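Local coordinates for protein EKC/KEOPS complex subunit GON7 (Saccharomyces cerevisiae, PDB 4WXA) that probably supports the catalytic subunit KAE1 in the EKC/KEOPS complex, which is required for forming the threonylcarbamoyl group on adenosine 37 of tRNAs, at the interface of chains B and A. Sequence-based numbering; all coordinates share one arbitrary frame. Chains: chain A, EKC/KEOPS complex subunit GON7; chain B, EKC/KEOPS complex subunit PCC1.

Contact 1: the interface of chains B and A. Residues chain B 13, 63, 66-67, 70; chain A 8, 81-82, 85-86, 89.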
ATOM      1  N   LEU B  13       6.098  -2.982  -0.727  1.00 36.37           N
ATOM      2  CA  LEU B  13       5.447  -3.127   0.525  1.00 35.13           C
ATOM      3  C   LEU B  13       4.639  -4.443   0.561  1.00 35.86           C
ATOM      4  O   LEU B  13       4.027  -4.847  -0.420  1.00 33.96           O
ATOM      5  CB  LEU B  13       4.529  -1.959   0.696  1.00 35.98           C
ATOM      6  CG  LEU B  13       3.873  -1.820   2.074  1.00 37.18           C
ATOM      7  CD1 LEU B  13       3.648  -0.383   2.280  1.00 41.77           C
ATOM      8  CD2 LEU B  13       2.527  -2.465   2.142  1.00 44.60           C
ATOM      9  N   ASP B  63       7.707   6.270  -4.283  1.00 42.59           N
ATOM     10  CA  ASP B  63       6.868   6.360  -3.106  1.00 46.82           C
ATOM     11  C   ASP B  63       5.540   7.024  -3.397  1.00 49.91           C
ATOM     12  O   ASP B  63       4.545   6.761  -2.711  1.00 53.23           O
ATOM     13  CB  ASP B  63       7.610   7.098  -1.969  1.00 46.82           C
ATOM     14  CG  ASP B  63       8.656   6.225  -1.277  1.00 44.64           C
ATOM     15  OD1 ASP B  63       8.495   5.016  -1.254  1.00 50.30           O
ATOM     16  OD2 ASP B  63       9.646   6.715  -0.737  1.00 54.53           O
ATOM     17  N   LEU B  66       3.313   4.370  -5.027  1.00 45.88           N
ATOM     18  CA  LEU B  66       2.973   3.430  -3.954  1.00 45.21           C
ATOM     19  C   LEU B  66       1.880   3.996  -3.055  1.00 49.70           C
ATOM     20  O   LEU B  66       0.883   3.312  -2.808  1.00 54.46           O
ATOM     21  CB  LEU B  66       4.221   3.047  -3.169  1.00 43.05           C
ATOM     22  CG  LEU B  66       4.138   1.847  -2.255  1.00 42.95           C
ATOM     23  CD1 LEU B  66       3.977   0.556  -3.061  1.00 46.12           C
ATOM     24  CD2 LEU B  66       5.383   1.760  -1.420  1.00 38.08           C
ATOM     25  N   ARG B  67       2.022   5.244  -2.600  1.00 53.41           N
ATOM     26  CA  ARG B  67       1.082   5.780  -1.597  1.00 55.14           C
ATOM     27  C   ARG B  67      -0.336   5.741  -2.157  1.00 55.65           C
ATOM     28  O   ARG B  67      -1.268   5.246  -1.483  1.00 51.56           O
ATOM     29  CB  ARG B  67       1.445   7.200  -1.164  1.00 52.46           C
ATOM     30  CG  ARG B  67       0.539   7.812  -0.086  1.00 56.50           C
ATOM     31  CD  ARG B  67       0.694   9.346   0.062  1.00 62.60           C
ATOM     32  N   VAL B  70      -1.508   1.787  -2.588  1.00 46.54           N
ATOM     33  CA  VAL B  70      -1.730   1.047  -1.345  1.00 44.12           C
ATOM     34  C   VAL B  70      -2.947   1.481  -0.579  1.00 48.86           C
ATOM     35  O   VAL B  70      -3.722   0.639  -0.185  1.00 50.13           O
ATOM     36  CB  VAL B  70      -0.530   1.110  -0.455  1.00 42.27           C
ATOM     37  CG1 VAL B  70      -0.787   0.387   0.856  1.00 44.76           C
ATOM     38  CG2 VAL B  70       0.605   0.441  -1.181  1.00 43.46           C
TER
ATOM     39  N   TYR A   8       7.983  -2.613   4.476  1.00 39.54           N
ATOM     40  CA  TYR A   8       8.344  -1.761   3.323  1.00 39.47           C
ATOM     41  C   TYR A   8       9.813  -1.832   3.072  1.00 38.66           C
ATOM     42  O   TYR A   8      10.607  -1.880   3.980  1.00 40.79           O
ATOM     43  CB  TYR A   8       7.971  -0.296   3.597  1.00 41.60           C
ATOM     44  CG  TYR A   8       8.594   0.752   2.672  1.00 40.13           C
ATOM     45  CD1 TYR A   8       9.824   1.319   2.965  1.00 42.40           C
ATOM     46  CD2 TYR A   8       7.945   1.173   1.528  1.00 38.59           C
ATOM     47  CE1 TYR A   8      10.402   2.265   2.133  1.00 41.73           C
ATOM     48  CE2 TYR A   8       8.503   2.102   0.688  1.00 39.65           C
ATOM     49  CZ  TYR A   8       9.734   2.653   1.009  1.00 41.15           C
ATOM     50  OH  TYR A   8      10.305   3.567   0.201  1.00 40.27           O
ATOM     51  N   ILE A  81       1.186   3.952   7.083  1.00 51.75           N
ATOM     52  CA  ILE A  81       1.807   3.822   5.773  1.00 48.55           C
ATOM     53  C   ILE A  81       1.769   5.178   5.075  1.00 52.07           C
ATOM     54  O   ILE A  81       2.762   5.620   4.522  1.00 52.19           O
ATOM     55  CB  ILE A  81       1.097   2.748   4.952  1.00 45.08           C
ATOM     56  CG1 ILE A  81       1.442   1.364   5.502  1.00 44.61           C
ATOM     57  CG2 ILE A  81       1.531   2.685   3.498  1.00 43.66           C
ATOM     58  CD1 ILE A  81       0.412   0.288   5.197  1.00 41.31           C
ATOM     59  N   ASN A  82       0.621   5.842   5.119  1.00 56.10           N
ATOM     60  CA  ASN A  82       0.442   7.108   4.441  1.00 57.26           C
ATOM     61  C   ASN A  82       1.346   8.156   5.094  1.00 59.43           C
ATOM     62  O   ASN A  82       2.076   8.880   4.418  1.00 58.80           O
ATOM     63  CB  ASN A  82      -1.041   7.533   4.442  1.00 59.95           C
ATOM     64  CG  ASN A  82      -1.833   7.004   3.213  1.00 64.71           C
ATOM     65  OD1 ASN A  82      -1.298   6.781   2.121  1.00 69.79           O
ATOM     66  ND2 ASN A  82      -3.124   6.802   3.404  1.00 68.98           N
ATOM     67  N   LEU A  85       5.048   7.399   4.033  1.00 55.91           N
ATOM     68  CA  LEU A  85       5.405   7.590   2.641  1.00 54.73           C
ATOM     69  C   LEU A  85       5.422   9.080   2.351  1.00 61.33           C
ATOM     70  O   LEU A  85       6.292   9.579   1.626  1.00 63.71           O
ATOM     71  CB  LEU A  85       4.446   6.848   1.716  1.00 51.05           C
ATOM     72  CG  LEU A  85       4.561   5.311   1.729  1.00 48.09           C
ATOM     73  CD1 LEU A  85       3.427   4.639   0.959  1.00 44.98           C
ATOM     74  CD2 LEU A  85       5.891   4.888   1.134  1.00 46.68           C
ATOM     75  N   THR A  86       4.470   9.792   2.937  1.00 65.80           N
ATOM     76  CA  THR A  86       4.403  11.223   2.755  1.00 72.07           C
ATOM     77  C   THR A  86       5.710  11.862   3.248  1.00 72.71           C
ATOM     78  O   THR A  86       6.342  12.625   2.520  1.00 72.05           O
ATOM     79  CB  THR A  86       3.159  11.798   3.445  1.00 77.03           C
ATOM     80  OG1 THR A  86       2.014  11.209   2.833  1.00 71.22           O
ATOM     81  CG2 THR A  86       3.084  13.327   3.271  1.00 80.05           C
ATOM     82  N   MET A  89       8.437  11.433   0.858  1.00 68.57           N
ATOM     83  CA  MET A  89       8.343  12.387  -0.255  1.00 68.81           C
ATOM     84  C   MET A  89       8.797  13.798   0.206  1.00 72.77           C
ATOM     85  O   MET A  89       9.592  14.435  -0.454  1.00 68.00           O
ATOM     86  CB  MET A  89       6.933  12.450  -0.811  1.00 69.41           C
ATOM     87  CG  MET A  89       6.585  11.353  -1.804  1.00 70.42           C
ATOM     88  SD  MET A  89       4.790  11.312  -2.046  1.00 74.62           S
ATOM     89  CE  MET A  89       4.278  10.436  -0.584  1.00 71.51           C
TER
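A:Leu85 of GON7 packs against B:Asp63 and B:Arg67 of PCC1, a member of the CTAG/PCC1 family. The two subunits belong to the same KEOPS complex, and here helix 66-94 of chain A lies against the start of helix 63-88 of chain B. A strand pairing runs beside the helices: A:Tyr8 and B:Leu13 form an antiparallel beta bridge between strand 5-10 of chain A and strand 11-18 of chain B.

B:Arg67 can be followed outward from its backbone. Its CG stands anti to the backbone N (chi1 -178°), and the modelled part of the chain runs on extended across the GON7 helix. CB of B:Arg67 meets the methyl CD1 of A:Leu85 at 3.9 Å. The side chains of B:Arg67 and A:Asn82 cross at about a right angle, but the close approach of CG to the amide oxygen OD1 is doubtful. CD of B:Arg67, the last modelled atom, is 3.6 Å from the hydroxyl OG1 of A:Thr86. CD of B:Arg67 is also 3.8 Å from CE of A:Met89, whose chain bends at chi3 (-79°). The guanidinium is not modelled, and the structure alone does not show its partners. The A:Thr86 hydroxyl donates a hydrogen bond to the backbone O of A:Asn82, which probably helps to hold the threonine side-chain rotation. The donor sits above that carbonyl plane.

The other methyl of A:Leu85, CD2, lies 3.9 Å from the carboxylate carbon CG of B:Asp63. That carboxylate also accepts a hydrogen bond from A:Tyr8. The phenol OH of A:Tyr8 donates to OD1 of B:Asp63 at 2.7 Å. OD1 receives it on its syn lone pair, the side of OD2. Carboxylate and ring planes are turned 43° apart. B:Leu66 puts CD2 at the edge of the tyrosine ring, in plane, 3.8 Å from CE2 of A:Tyr8. Farther along, B:Leu13 and A:Ile81 meet tip to tip, CD1 to CG2 at 3.9 Å.

Contact 2: the interface of chains B and A. Residues chain B 77-78, 81-82, 85; chain A 67-68, 70-71, 74.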
ATOM      1  N   ILE B  77     -10.160  -3.729   0.974  1.00 43.73           N
ATOM      2  CA  ILE B  77     -10.006  -4.787   1.928  1.00 41.99           C
ATOM      3  C   ILE B  77     -10.870  -4.521   3.161  1.00 42.51           C
ATOM      4  O   ILE B  77     -11.587  -5.412   3.635  1.00 47.83           O
ATOM      5  CB  ILE B  77      -8.559  -4.947   2.334  1.00 36.73           C
ATOM      6  CG1 ILE B  77      -7.718  -5.448   1.160  1.00 36.71           C
ATOM      7  CG2 ILE B  77      -8.481  -5.910   3.495  1.00 36.71           C
ATOM      8  CD1 ILE B  77      -6.194  -5.386   1.460  1.00 34.23           C
ATOM      9  N   LYS B  78     -10.863  -3.289   3.634  1.00 45.73           N
ATOM     10  CA  LYS B  78     -11.737  -2.904   4.748  1.00 46.93           C
ATOM     11  C   LYS B  78     -13.176  -3.156   4.429  1.00 48.59           C
ATOM     12  O   LYS B  78     -13.928  -3.528   5.323  1.00 47.71           O
ATOM     13  CB  LYS B  78     -11.581  -1.451   5.132  1.00 46.93           C
ATOM     14  CG  LYS B  78     -10.232  -1.190   5.799  1.00 55.06           C
ATOM     15  CD  LYS B  78     -10.034   0.213   6.402  1.00 59.15           C
ATOM     16  CE  LYS B  78     -10.161   1.367   5.430  1.00 58.05           C
ATOM     17  NZ  LYS B  78     -10.013   2.637   6.215  1.00 67.94           N
ATOM     18  N   VAL B  81     -13.829  -6.732   4.825  1.00 44.10           N
ATOM     19  CA  VAL B  81     -13.885  -7.039   6.299  1.00 42.62           C
ATOM     20  C   VAL B  81     -15.189  -6.601   6.957  1.00 44.21           C
ATOM     21  O   VAL B  81     -15.754  -7.335   7.756  1.00 49.54           O
ATOM     22  CB  VAL B  81     -12.677  -6.438   7.054  1.00 44.56           C
ATOM     23  CG1 VAL B  81     -12.791  -6.611   8.546  1.00 44.07           C
ATOM     24  CG2 VAL B  81     -11.398  -7.106   6.587  1.00 43.69           C
ATOM     25  N   GLU B  82     -15.700  -5.426   6.616  1.00 47.08           N
ATOM     26  CA  GLU B  82     -16.989  -4.973   7.140  1.00 47.34           C
ATOM     27  C   GLU B  82     -18.061  -6.010   6.743  1.00 51.38           C
ATOM     28  O   GLU B  82     -18.763  -6.520   7.587  1.00 54.06           O
ATOM     29  CB  GLU B  82     -17.315  -3.572   6.607  1.00 50.10           C
ATOM     30  CG  GLU B  82     -18.439  -2.803   7.306  1.00 54.07           C
ATOM     31  N   ASP B  85     -17.882  -9.164   8.656  1.00 53.57           N
ATOM     32  CA  ASP B  85     -18.362  -8.876  10.014  1.00 55.34           C
ATOM     33  C   ASP B  85     -19.897  -8.954  10.105  1.00 57.53           C
ATOM     34  O   ASP B  85     -20.456  -9.522  11.040  1.00 61.85           O
ATOM     35  CB  ASP B  85     -17.873  -7.455  10.401  1.00 60.09           C
ATOM     36  CG  ASP B  85     -17.933  -7.150  11.901  1.00 65.34           C
ATOM     37  OD1 ASP B  85     -18.337  -7.992  12.741  1.00 60.42           O
ATOM     38  OD2 ASP B  85     -17.549  -5.996  12.233  1.00 76.71           O
TER
ATOM     39  N   LEU A  67     -13.501  -9.083  13.853  1.00 54.90           N
ATOM     40  CA  LEU A  67     -13.417  -8.457  12.555  1.00 52.92           C
ATOM     41  C   LEU A  67     -13.558  -6.927  12.612  1.00 53.27           C
ATOM     42  O   LEU A  67     -13.037  -6.222  11.727  1.00 50.25           O
ATOM     43  CB  LEU A  67     -14.463  -9.033  11.589  1.00 51.92           C
ATOM     44  CG  LEU A  67     -14.325 -10.479  11.126  1.00 50.72           C
ATOM     45  CD1 LEU A  67     -15.634 -11.003  10.525  1.00 52.04           C
ATOM     46  CD2 LEU A  67     -13.264 -10.604  10.117  1.00 49.50           C
ATOM     47  N   GLY A  68     -14.315  -6.439  13.590  1.00 55.01           N
ATOM     48  CA  GLY A  68     -14.483  -5.020  13.802  1.00 58.58           C
ATOM     49  C   GLY A  68     -13.172  -4.401  14.221  1.00 59.31           C
ATOM     50  O   GLY A  68     -12.714  -3.421  13.634  1.00 59.53           O
ATOM     51  N   LEU A  70     -10.355  -5.817  13.672  1.00 57.43           N
ATOM     52  CA  LEU A  70      -9.468  -6.004  12.526  1.00 55.54           C
ATOM     53  C   LEU A  70      -9.521  -4.798  11.620  1.00 53.76           C
ATOM     54  O   LEU A  70      -8.482  -4.290  11.216  1.00 52.25           O
ATOM     55  CB  LEU A  70      -9.835  -7.253  11.720  1.00 56.10           C
ATOM     56  CG  LEU A  70      -9.059  -7.491  10.402  1.00 53.34           C
ATOM     57  CD1 LEU A  70      -7.562  -7.432  10.634  1.00 52.97           C
ATOM     58  CD2 LEU A  70      -9.418  -8.827   9.796  1.00 53.72           C
ATOM     59  N   ARG A  71     -10.732  -4.333  11.355  1.00 54.00           N
ATOM     60  CA  ARG A  71     -10.958  -3.213  10.460  1.00 58.21           C
ATOM     61  C   ARG A  71     -10.388  -1.882  11.026  1.00 61.07           C
ATOM     62  O   ARG A  71      -9.895  -1.063  10.260  1.00 64.03           O
ATOM     63  CB  ARG A  71     -12.447  -3.060  10.150  1.00 59.24           C
ATOM     64  CG  ARG A  71     -12.805  -1.926   9.199  1.00 61.54           C
ATOM     65  CD  ARG A  71     -14.182  -2.105   8.550  1.00 62.76           C
ATOM     66  NE  ARG A  71     -15.295  -1.691   9.414  1.00 64.72           N
ATOM     67  N   LEU A  74      -6.733  -2.000  10.579  1.00 55.73           N
ATOM     68  CA  LEU A  74      -6.303  -1.745   9.213  1.00 53.35           C
ATOM     69  C   LEU A  74      -6.362  -0.282   8.922  1.00 53.94           C
ATOM     70  O   LEU A  74      -5.611   0.208   8.114  1.00 52.99           O
ATOM     71  CB  LEU A  74      -7.205  -2.423   8.205  1.00 53.16           C
ATOM     72  CG  LEU A  74      -7.039  -3.913   8.039  1.00 52.51           C
ATOM     73  CD1 LEU A  74      -8.112  -4.426   7.082  1.00 55.18           C
ATOM     74  CD2 LEU A  74      -5.633  -4.214   7.557  1.00 48.53           C
TER
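B:Val81 holds CG1 anti to its backbone N (chi1 174°), and A:Arg71 likewise holds CG anti to N (chi1 -179°). These torsions bring the valine methyl alongside the base of the arginine in a helix-to-helix contact between PCC1, of the CTAG/PCC1 family, and GON7. The two side chains slide past each other in opposite directions. CG1 of B:Val81 is 3.9 Å from CB of A:Arg71 and also faces the backbone O of A:Leu67. The other methyl of B:Val81, CG2, meets CD2 of A:Leu70 at 4.1 Å. Among the modelled atoms, no N or O of one chain is close enough to bond to the other.

A:Arg71 bends at chi3 (81°) and lays its aliphatic part against the turn holding B:Lys78 and B:Glu82. CD of A:Arg71 is 3.5 Å from the backbone O of B:Lys78. CD of A:Arg71 is 4.0 Å from CB of B:Glu82. A:Arg71 is modelled only to NE and B:Glu82 only to CG, so a salt bridge between them cannot be judged.

Toward the end of the PCC1 helix, the side chains of A:Leu67 and B:Asp85 pass each other in opposite directions, with CD1 of A:Leu67 3.5 Å from CA of B:Asp85. The carboxylate OD2 of B:Asp85 is 5.6 Å from NE of A:Arg71. Any attraction there is probably weak and long-range.

At the other side of the valine, A:Leu74 meets B:Ile77 at about a right angle, CD1 to CG2 at 3.9 Å. The aliphatic chain of B:Lys78 passes beside A:Leu74, with CG of B:Lys78 4.1 Å from the leucine CB.

The centres of contact 1 and contact 2 lie about 21 Å apart. Both use helix 63-88 of chain B and helix 66-94 of chain A. The order of residues is opposite in the two chains, so the helices run antiparallel. Contact 1 also draws in a strand from each chain and includes a polar bond, while contact 2 lies between the helices alone. Together they show one long lateral interface. PCC1 is the dimerization module of the KEOPS complex, and in this assembly GON7 packs along part of its long helix, which may help to place GON7 in the complex.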